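Long-range contacts in serine-rich secreted cell wall anchored (LPXTG-motif ) protein (Lactobacillus reuteri ATCC 53608, PDB 5NXK), which probably acts as a cell-surface adhesin through which this gut bacterium attaches to its host, by way of a beta-solenoid binding region: residues A[2-7]-A[20-25]; A[27-32]-A[51-56]. All blocks are in the same frame, centred on the assembly; numbering follows the deposited sequence.

Contact 1. Residues A[2-7]-A[20-25]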
loop_
_atom_site.group_PDB
_atom_site.type_symbol
_atom_site.label_atom_id
_atom_site.label_comp_id
_atom_site.label_asym_id
_atom_site.label_seq_id
_atom_site.Cartn_x
_atom_site.Cartn_y
_atom_site.Cartn_z
ATOM N N GLU A 2 -19.623 -16.656 9.840
ATOM C CA GLU A 2 -20.269 -15.422 10.342
ATOM C C GLU A 2 -20.636 -14.465 9.211
ATOM O O GLU A 2 -19.765 -13.928 8.527
ATOM C CB GLU A 2 -19.386 -14.679 11.346
ATOM C CG GLU A 2 -20.044 -13.461 11.971
ATOM C CD GLU A 2 -20.897 -13.811 13.189
ATOM O OE1 GLU A 2 -20.524 -14.739 13.945
ATOM O OE2 GLU A 2 -21.935 -13.146 13.400
ATOM N N GLU A 3 -21.933 -14.211 9.072
ATOM C CA GLU A 3 -22.463 -13.348 8.022
ATOM C C GLU A 3 -22.886 -11.957 8.520
ATOM O O GLU A 3 -23.519 -11.838 9.572
ATOM C CB GLU A 3 -23.622 -14.075 7.350
ATOM C CG GLU A 3 -23.210 -15.489 6.924
ATOM C CD GLU A 3 -24.254 -16.218 6.090
ATOM O OE1 GLU A 3 -25.405 -15.737 5.997
ATOM O OE2 GLU A 3 -23.918 -17.290 5.536
ATOM N N VAL A 4 -22.524 -10.902 7.790
ATOM C CA VAL A 4 -22.833 -9.538 8.234
ATOM C C VAL A 4 -23.473 -8.728 7.108
ATOM O O VAL A 4 -23.123 -8.889 5.932
ATOM C CB VAL A 4 -21.566 -8.784 8.769
ATOM C CG1 VAL A 4 -20.977 -9.462 10.017
ATOM C CG2 VAL A 4 -20.514 -8.624 7.676
ATOM N N SER A 5 -24.405 -7.845 7.471
ATOM C CA SER A 5 -25.153 -7.100 6.472
ATOM C C SER A 5 -25.169 -5.592 6.699
ATOM O O SER A 5 -25.754 -4.853 5.899
ATOM C CB SER A 5 -26.597 -7.607 6.427
ATOM O OG SER A 5 -26.637 -8.948 5.976
ATOM N N ASN A 6 -24.538 -5.127 7.774
ATOM C CA ASN A 6 -24.512 -3.689 8.034
ATOM C C ASN A 6 -23.390 -3.292 8.978
ATOM O O ASN A 6 -22.637 -4.142 9.441
ATOM C CB ASN A 6 -25.863 -3.222 8.590
ATOM C CG ASN A 6 -26.226 -3.907 9.893
ATOM O OD1 ASN A 6 -25.391 -4.057 10.789
ATOM N ND2 ASN A 6 -27.474 -4.347 9.998
ATOM N N GLU A 7 -23.290 -1.993 9.255
ATOM C CA GLU A 7 -22.183 -1.464 10.040
ATOM C C GLU A 7 -22.098 -2.100 11.421
ATOM O O GLU A 7 -21.027 -2.525 11.841
ATOM C CB GLU A 7 -22.293 0.061 10.159
ATOM C CG GLU A 7 -21.252 0.674 11.091
ATOM C CD GLU A 7 -21.100 2.181 10.906
ATOM O OE1 GLU A 7 -22.000 2.820 10.310
ATOM O OE2 GLU A 7 -20.057 2.724 11.329
ATOM N N THR A 20 -12.976 -15.353 13.104
ATOM C CA THR A 20 -11.916 -15.465 12.105
ATOM C C THR A 20 -12.404 -15.257 10.657
ATOM O O THR A 20 -11.630 -14.840 9.795
ATOM C CB THR A 20 -11.206 -16.843 12.176
ATOM O OG1 THR A 20 -12.123 -17.892 11.848
ATOM C CG2 THR A 20 -10.614 -17.069 13.557
ATOM N N THR A 21 -13.672 -15.563 10.387
ATOM C CA THR A 21 -14.189 -15.468 9.023
ATOM C C THR A 21 -15.502 -14.683 8.973
ATOM O O THR A 21 -16.411 -14.907 9.776
ATOM C CB THR A 21 -14.392 -16.864 8.402
ATOM O OG1 THR A 21 -13.190 -17.630 8.551
ATOM C CG2 THR A 21 -14.738 -16.744 6.926
ATOM N N ILE A 22 -15.576 -13.736 8.045
ATOM C CA ILE A 22 -16.723 -12.845 7.926
ATOM C C ILE A 22 -17.166 -12.788 6.469
ATOM O O ILE A 22 -16.327 -12.605 5.580
ATOM C CB ILE A 22 -16.370 -11.427 8.440
ATOM C CG1 ILE A 22 -15.969 -11.475 9.914
ATOM C CG2 ILE A 22 -17.503 -10.435 8.200
ATOM C CD1 ILE A 22 -15.411 -10.177 10.419
ATOM N N LYS A 23 -18.457 -12.986 6.212
ATOM C CA LYS A 23 -18.991 -12.915 4.853
ATOM C C LYS A 23 -19.939 -11.738 4.721
ATOM O O LYS A 23 -20.867 -11.601 5.517
ATOM C CB LYS A 23 -19.746 -14.190 4.464
ATOM C CG LYS A 23 -18.896 -15.425 4.266
ATOM C CD LYS A 23 -19.703 -16.504 3.550
ATOM C CE LYS A 23 -20.320 -15.953 2.272
ATOM N NZ LYS A 23 -20.956 -17.011 1.432
ATOM N N LEU A 24 -19.717 -10.897 3.715
ATOM C CA LEU A 24 -20.626 -9.788 3.446
ATOM C C LEU A 24 -21.854 -10.326 2.725
ATOM O O LEU A 24 -21.729 -11.053 1.741
ATOM C CB LEU A 24 -19.944 -8.704 2.601
ATOM C CG LEU A 24 -18.601 -8.173 3.119
ATOM C CD1 LEU A 24 -18.021 -7.077 2.212
ATOM C CD2 LEU A 24 -18.758 -7.662 4.550
ATOM N N LYS A 25 -23.037 -9.992 3.231
ATOM C CA LYS A 25 -24.288 -10.404 2.592
ATOM C C LYS A 25 -24.910 -9.215 1.871
ATOM O O LYS A 25 -25.932 -9.342 1.204
ATOM C CB LYS A 25 -25.277 -10.962 3.622
ATOM C CG LYS A 25 -24.769 -12.184 4.374
ATOM C CD LYS A 25 -24.301 -13.278 3.431
ATOM C CE LYS A 25 -25.456 -13.977 2.749
ATOM N NZ LYS A 25 -24.944 -14.922 1.714
#

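Contact 2. Residues A[27-32]-A[51-56]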
loop_
_atom_site.group_PDB
_atom_site.type_symbol
_atom_site.label_atom_id
_atom_site.label_comp_id
_atom_site.label_asym_id
_atom_site.label_seq_id
_atom_site.Cartn_x
_atom_site.Cartn_y
_atom_site.Cartn_z
ATOM N N ASN A 27 -23.868 -4.716 0.639
ATOM C CA ASN A 27 -22.952 -3.587 0.694
ATOM C C ASN A 27 -23.069 -2.904 2.041
ATOM O O ASN A 27 -24.165 -2.752 2.569
ATOM C CB ASN A 27 -23.233 -2.585 -0.423
ATOM C CG ASN A 27 -23.223 -3.219 -1.784
ATOM O OD1 ASN A 27 -22.342 -4.010 -2.105
ATOM N ND2 ASN A 27 -24.210 -2.875 -2.603
ATOM N N ILE A 28 -21.945 -2.461 2.583
ATOM C CA ILE A 28 -21.957 -1.862 3.902
ATOM C C ILE A 28 -21.394 -0.451 3.870
ATOM O O ILE A 28 -20.318 -0.209 3.306
ATOM C CB ILE A 28 -21.148 -2.713 4.893
ATOM C CG1 ILE A 28 -21.781 -4.110 4.994
ATOM C CG2 ILE A 28 -21.081 -2.027 6.249
ATOM C CD1 ILE A 28 -21.224 -4.973 6.083
ATOM N N THR A 29 -22.117 0.478 4.487
ATOM C CA THR A 29 -21.608 1.832 4.655
ATOM C C THR A 29 -21.241 2.086 6.112
ATOM O O THR A 29 -22.071 1.919 7.011
ATOM C CB THR A 29 -22.628 2.884 4.205
ATOM O OG1 THR A 29 -22.920 2.702 2.817
ATOM C CG2 THR A 29 -22.069 4.285 4.421
ATOM N N LEU A 30 -20.002 2.509 6.335
ATOM C CA LEU A 30 -19.509 2.788 7.677
ATOM C C LEU A 30 -19.486 4.288 7.965
ATOM O O LEU A 30 -18.742 5.041 7.327
ATOM C CB LEU A 30 -18.099 2.209 7.869
ATOM C CG LEU A 30 -17.879 0.737 7.509
ATOM C CD1 LEU A 30 -16.411 0.357 7.678
ATOM C CD2 LEU A 30 -18.767 -0.156 8.353
ATOM N N ASN A 31 -20.298 4.717 8.927
ATOM C CA ASN A 31 -20.292 6.108 9.368
ATOM C C ASN A 31 -19.230 6.339 10.440
ATOM O O ASN A 31 -18.836 7.475 10.724
ATOM C CB ASN A 31 -21.670 6.503 9.892
ATOM C CG ASN A 31 -22.748 6.389 8.826
ATOM O OD1 ASN A 31 -23.659 5.569 8.936
ATOM N ND2 ASN A 31 -22.632 7.194 7.776
ATOM N N ASN A 32 -18.747 5.245 11.011
ATOM C CA ASN A 32 -17.708 5.320 12.025
ATOM C C ASN A 32 -16.542 4.400 11.675
ATOM O O ASN A 32 -16.718 3.433 10.937
ATOM C CB ASN A 32 -18.294 4.924 13.376
ATOM C CG ASN A 32 -19.422 5.832 13.800
ATOM O OD1 ASN A 32 -19.201 6.978 14.185
ATOM N ND2 ASN A 32 -20.653 5.339 13.678
ATOM N N TYR A 51 -19.456 -4.114 -1.558
ATOM C CA TYR A 51 -18.530 -3.051 -1.197
ATOM C C TYR A 51 -18.640 -2.695 0.282
ATOM O O TYR A 51 -19.643 -2.979 0.930
ATOM C CB TYR A 51 -18.746 -1.796 -2.072
ATOM C CG TYR A 51 -19.989 -0.957 -1.783
ATOM C CD1 TYR A 51 -20.082 -0.176 -0.628
ATOM C CD2 TYR A 51 -21.033 -0.891 -2.700
ATOM C CE1 TYR A 51 -21.197 0.602 -0.371
ATOM C CE2 TYR A 51 -22.160 -0.108 -2.453
ATOM C CZ TYR A 51 -22.235 0.635 -1.285
ATOM O OH TYR A 51 -23.344 1.416 -1.024
ATOM N N ILE A 52 -17.585 -2.078 0.800
ATOM C CA ILE A 52 -17.627 -1.424 2.089
ATOM C C ILE A 52 -17.185 0.014 1.885
ATOM O O ILE A 52 -16.104 0.271 1.335
ATOM C CB ILE A 52 -16.705 -2.107 3.122
ATOM C CG1 ILE A 52 -17.008 -3.605 3.208
ATOM C CG2 ILE A 52 -16.851 -1.434 4.484
ATOM C CD1 ILE A 52 -16.052 -4.367 4.063
ATOM N N ASN A 53 -18.004 0.954 2.322
ATOM C CA ASN A 53 -17.705 2.362 2.106
ATOM C C ASN A 53 -17.457 3.079 3.440
ATOM O O ASN A 53 -18.389 3.344 4.208
ATOM C CB ASN A 53 -18.848 3.010 1.319
ATOM C CG ASN A 53 -18.628 4.489 1.062
ATOM O OD1 ASN A 53 -17.510 4.996 1.155
ATOM N ND2 ASN A 53 -19.708 5.193 0.721
ATOM N N ALA A 54 -16.190 3.380 3.711
ATOM C CA ALA A 54 -15.792 4.005 4.967
ATOM C C ALA A 54 -15.857 5.520 4.828
ATOM O O ALA A 54 -14.964 6.148 4.246
ATOM C CB ALA A 54 -14.392 3.564 5.370
ATOM N N LEU A 55 -16.935 6.098 5.346
ATOM C CA LEU A 55 -17.222 7.509 5.126
ATOM C C LEU A 55 -16.541 8.418 6.133
ATOM O O LEU A 55 -16.428 9.622 5.905
ATOM C CB LEU A 55 -18.723 7.756 5.151
ATOM C CG LEU A 55 -19.443 7.303 3.884
ATOM C CD1 LEU A 55 -20.921 7.625 3.989
ATOM C CD2 LEU A 55 -18.820 7.952 2.651
ATOM N N ASN A 56 -16.117 7.854 7.256
ATOM C CA ASN A 56 -15.570 8.663 8.332
ATOM C C ASN A 56 -14.090 9.001 8.159
ATOM O O ASN A 56 -13.252 8.112 7.988
ATOM C CB ASN A 56 -15.783 7.948 9.668
ATOM C CG ASN A 56 -15.739 8.894 10.850
ATOM O OD1 ASN A 56 -15.872 10.110 10.697
ATOM N ND2 ASN A 56 -15.556 8.338 12.043
HETATM O O HOH W 1 -22.441 4.059 0.519
HETATM O O HOH W 2 -15.654 5.153 8.182
#

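Contact 1. Residues A[2-7]-A[20-25]
E2-S5 and T21-K25 run side by side in the same sense, their end-to-end directions 31° apart, with E3 paired to K23 and V4 to L24 as parallel beta bridges. Three backbone hydrogen bonds of 2.8 to 2.9 Å zip them together: K23 N to E2 O, V4 N to K23 O and K25 N to V4 O. The middle one is nearly straight and lies almost along the C=O axis of K23. Strand 3-4, helix 7-14 and strand 21-24 form a beta-alpha-beta unit at the start of the solenoid, and strand 3-4 is the outermost strand of a long parallel sheet. On the V4 and L24 face, V4 CG2, held in the crowded position between its backbone N and carbonyl carbon, meets I22 CG2 at 3.6 Å and L24 CD2 at 3.7 Å, and the helix packs over V4 and I22 through L10 and L14. On the E3 and K23 face, the K25 chain, bent at both chi2 and chi3, crosses obliquely against E3, which is extended beyond CG, so that K25 CD and CE lie against E3 OE1. The charges approach without forming a salt bridge, E3 OE1 to K25 NZ being 4.4 Å.

Contact 2. Residues A[27-32]-A[51-56]
Five hydrogen bonds join the two segments, four of them between backbones. I28 N bonds to Y51 O, N53 N to I28 O, L30 N to N53 O and L55 N to L30 O, so I28 and L30 each use both N-H and C=O toward the 51-56 segment. These bonds set I28 beside I52, T29 beside N53 and L30 beside A54 as parallel bridges. Strands 28-30 and 51-54 are parallel to within 14°, their axes 4.6 Å apart.

The fifth bond comes from a side chain: N27 OD1 accepts Y51 N at 2.9 Å, the donor standing above the amide's carbonyl plane. The same side chain lies over one face of the Y51 ring. Its amide is stacked on the ring with the planes 9° apart, and N27 CB makes a CH-pi contact 3.4 Å from the ring centroid. Y51 CG occupies the crowded position between backbone N and carbonyl carbon (chi1 74°), which brings the ring against N27.

Water 1 joins T29 OG1 (2.7 Å), Y51 OH and N53 ND2, accepting from the last; the Y51 hydroxyl also bonds to D141, and N53 OD1 to the hydroxyl of Y138. Water 2 accepts from N56 N at 2.9 Å and lies 3.2 Å from L30 O, to which it can donate.

Apolar packing is diagonal on both faces. L30 CD1 meets I52 CG2 at 3.7 Å on the inward face, where L10 of helix 7-14 covers I28 and L30 and F89 packs on I52 and A54. On the T29 and N53 face, T29 CG2 touches L55 CD1 at 3.6 Å. The bridges give the parallel, in-register strand stacking of a beta-solenoid, consistent with the pectate lyase-like family.

Overall arrangement
Both contacts lie near the N-terminal end of the solenoid, their centres about 13 Å apart, but in different parallel sheets, each holding that sheet's outermost strand to the next. Each has a buried apolar face turned to helix 7-14, with L10 touching V4 in contact 1 and both I28 and L30 in contact 2. Their other faces differ: contact 1 presents the exposed E3 and K25, whereas contact 2 has an asparagine-tyrosine stack and a water shared by T29, Y51 and N53, and strand 137-140 packs on Y51, L55 and the buried N53. E7, at the start of the helix, ties the two together, its carboxylate oxygens probably bonding to the backbone N of N31 and of N32.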